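Local coordinates for lambda phage protein with carbohydrate-binding module (Shewanella oneidensis, PDB 2A5Z), which is of unknown function but adopts a jelly-roll fold with a carbohydrate-binding module, suggesting a role in sugar recognition, and binds magnesium, at residues Y53-H58 with A101-G106. Sequence-based numbering, arbitrary orientation.
Sequences YDFMMH and ASFLAG. With MG (magnesium ion), chain F.
OD2 of Asp-54 is gripped by two groups of the second subunit, a salt bridge from Arg-259 and a hydrogen bond from the backbone N of Ala-45, directly beside Phe-55, the residue whose ring reaches across to Phe-103 and Ala-105. The other carboxylate oxygen, OD1, binds the magnesium ion at 2.2 Å, and the backbone O of Asp-54 binds the same ion at 2.2 Å, so one residue closes a chelate ring on the metal. Carbonyl oxygens of Phe-88, Gly-89 and Asp-247 are among the other ligands.

In Phe-55, CG lies anti to the carbonyl carbon (chi1 -65°), which sets the ring beside the backbone N, from where CE1 and CZ reach the strand. CZ touches CB of Ala-105 at 3.9 Å, at the edge of the Phe-55 ring and near its plane. CE1 meets CE2 of Phe-103 at 3.9 Å and itself lies at the edge of the Phe-103 ring. Phe-103 and Ala-105, two residues apart on strand 102-107, thus offer neighbouring apolar surfaces, and no hydrogen bond crosses between the segments.

Tyr-53 covers one face of the Phe-55 ring, its CD2 standing over the centre, 3.6 Å above the ring plane. The backbone N of Phe-55 in turn sits over the centre of the Tyr-53 ring, 3.3 Å above its plane. The phenol OH accepts a hydrogen bond from the backbone N of Met-57, a selenomethionine, at 3.1 Å and 145°, tying the loop back onto the ring. Ile-246 and Ile-249 also pack on Phe-55, and Leu-70 on Tyr-53, Phe-103 and Ala-105. The contact therefore joins a magnesium-binding loop to the apolar interior between the two large antiparallel sheets of a jelly-roll beta sandwich.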
loop_
_atom_site.group_PDB
_atom_site.type_symbol
_atom_site.label_atom_id
_atom_site.label_comp_id
_atom_site.label_asym_id
_atom_site.label_seq_id
_atom_site.Cartn_x
_atom_site.Cartn_y
_atom_site.Cartn_z
ATOM N N TYR C 53 0.397 6.836 8.950
ATOM C CA TYR C 53 1.526 6.899 8.033
ATOM C C TYR C 53 2.645 7.756 8.631
ATOM O O TYR C 53 2.386 8.807 9.204
ATOM C CB TYR C 53 1.097 7.375 6.638
ATOM C CG TYR C 53 2.255 7.405 5.664
ATOM C CD1 TYR C 53 3.016 6.252 5.425
ATOM C CD2 TYR C 53 2.617 8.588 5.016
ATOM C CE1 TYR C 53 4.100 6.278 4.557
ATOM C CE2 TYR C 53 3.695 8.620 4.143
ATOM C CZ TYR C 53 4.426 7.456 3.923
ATOM O OH TYR C 53 5.495 7.485 3.078
ATOM N N ASP C 54 3.884 7.276 8.508
ATOM C CA ASP C 54 5.040 7.866 9.182
ATOM C C ASP C 54 6.008 8.566 8.216
ATOM O O ASP C 54 7.119 8.910 8.600
ATOM C CB ASP C 54 5.789 6.781 9.985
ATOM C CG ASP C 54 6.448 7.317 11.258
ATOM O OD1 ASP C 54 6.475 8.541 11.476
ATOM O OD2 ASP C 54 6.943 6.505 12.074
ATOM N N PHE C 55 5.601 8.736 6.962
ATOM C CA PHE C 55 6.337 9.563 5.989
ATOM C C PHE C 55 7.805 9.187 5.778
ATOM O O PHE C 55 8.672 10.052 5.750
ATOM C CB PHE C 55 6.157 11.059 6.318
ATOM C CG PHE C 55 4.744 11.522 6.164
ATOM C CD1 PHE C 55 4.303 12.055 4.955
ATOM C CD2 PHE C 55 3.835 11.376 7.213
ATOM C CE1 PHE C 55 2.980 12.466 4.798
ATOM C CE2 PHE C 55 2.512 11.775 7.073
ATOM C CZ PHE C 55 2.077 12.322 5.863
HETATM N N MSE C 56 8.064 7.893 5.603
HETATM C CA MSE C 56 9.415 7.399 5.325
HETATM C C MSE C 56 9.623 7.005 3.861
HETATM O O MSE C 56 10.762 6.841 3.428
HETATM C CB MSE C 56 9.788 6.234 6.268
HETATM C CG MSE C 56 9.277 4.847 5.830
HETATM SE SE MSE C 56 7.504 4.556 6.033
HETATM C CE MSE C 56 7.446 4.072 7.745
HETATM N N MSE C 57 8.528 6.854 3.110
HETATM C CA MSE C 57 8.596 6.394 1.717
HETATM C C MSE C 57 9.061 7.496 0.760
HETATM O O MSE C 57 8.813 8.688 0.988
HETATM C CB MSE C 57 7.242 5.845 1.226
HETATM C CG MSE C 57 6.603 4.741 2.080
HETATM SE SE MSE C 57 4.985 4.190 1.429
HETATM C CE MSE C 57 5.509 3.657 -0.197
ATOM N N HIS C 58 9.756 7.076 -0.295
ATOM C CA HIS C 58 10.067 7.916 -1.454
ATOM C C HIS C 58 8.730 8.487 -1.946
ATOM O O HIS C 58 7.776 7.730 -2.157
ATOM C CB HIS C 58 10.734 7.021 -2.508
ATOM C CG HIS C 58 11.196 7.728 -3.747
ATOM N ND1 HIS C 58 12.055 8.806 -3.721
ATOM C CD2 HIS C 58 10.967 7.461 -5.056
ATOM C CE1 HIS C 58 12.316 9.188 -4.961
ATOM N NE2 HIS C 58 11.671 8.384 -5.789
ATOM N N ALA C 101 -1.274 26.131 -4.022
ATOM C CA ALA C 101 -0.604 24.824 -4.015
ATOM C C ALA C 101 -0.635 24.270 -2.594
ATOM O O ALA C 101 -0.453 25.018 -1.620
ATOM C CB ALA C 101 0.822 24.951 -4.503
ATOM N N SER C 102 -0.879 22.969 -2.472
ATOM C CA SER C 102 -1.048 22.363 -1.156
ATOM C C SER C 102 -0.622 20.900 -1.115
ATOM O O SER C 102 -0.546 20.230 -2.149
ATOM C CB SER C 102 -2.505 22.479 -0.698
ATOM O OG SER C 102 -3.379 21.739 -1.540
ATOM N N PHE C 103 -0.333 20.424 0.091
ATOM C CA PHE C 103 -0.213 18.996 0.333
ATOM C C PHE C 103 -1.225 18.591 1.391
ATOM O O PHE C 103 -1.375 19.260 2.419
ATOM C CB PHE C 103 1.204 18.593 0.745
ATOM C CG PHE C 103 1.331 17.133 1.095
ATOM C CD1 PHE C 103 1.399 16.169 0.095
ATOM C CD2 PHE C 103 1.354 16.723 2.429
ATOM C CE1 PHE C 103 1.503 14.808 0.421
ATOM C CE2 PHE C 103 1.459 15.369 2.765
ATOM C CZ PHE C 103 1.534 14.415 1.763
ATOM N N LEU C 104 -1.918 17.494 1.129
ATOM C CA LEU C 104 -2.970 17.027 2.018
ATOM C C LEU C 104 -2.756 15.557 2.351
ATOM O O LEU C 104 -2.673 14.723 1.451
ATOM C CB LEU C 104 -4.348 17.246 1.363
ATOM C CG LEU C 104 -5.616 17.147 2.224
ATOM C CD1 LEU C 104 -6.803 17.890 1.582
ATOM C CD2 LEU C 104 -5.970 15.700 2.486
ATOM N N ALA C 105 -2.652 15.244 3.643
ATOM C CA ALA C 105 -2.688 13.864 4.105
ATOM C C ALA C 105 -4.005 13.650 4.835
ATOM O O ALA C 105 -4.217 14.175 5.932
ATOM C CB ALA C 105 -1.474 13.548 5.016
ATOM N N GLY C 106 -4.914 12.907 4.214
ATOM C CA GLY C 106 -6.251 12.784 4.765
ATOM C C GLY C 106 -7.071 11.613 4.280
ATOM O O GLY C 106 -6.599 10.784 3.488
HETATM MG MG MG F . 7.506 10.089 10.372
#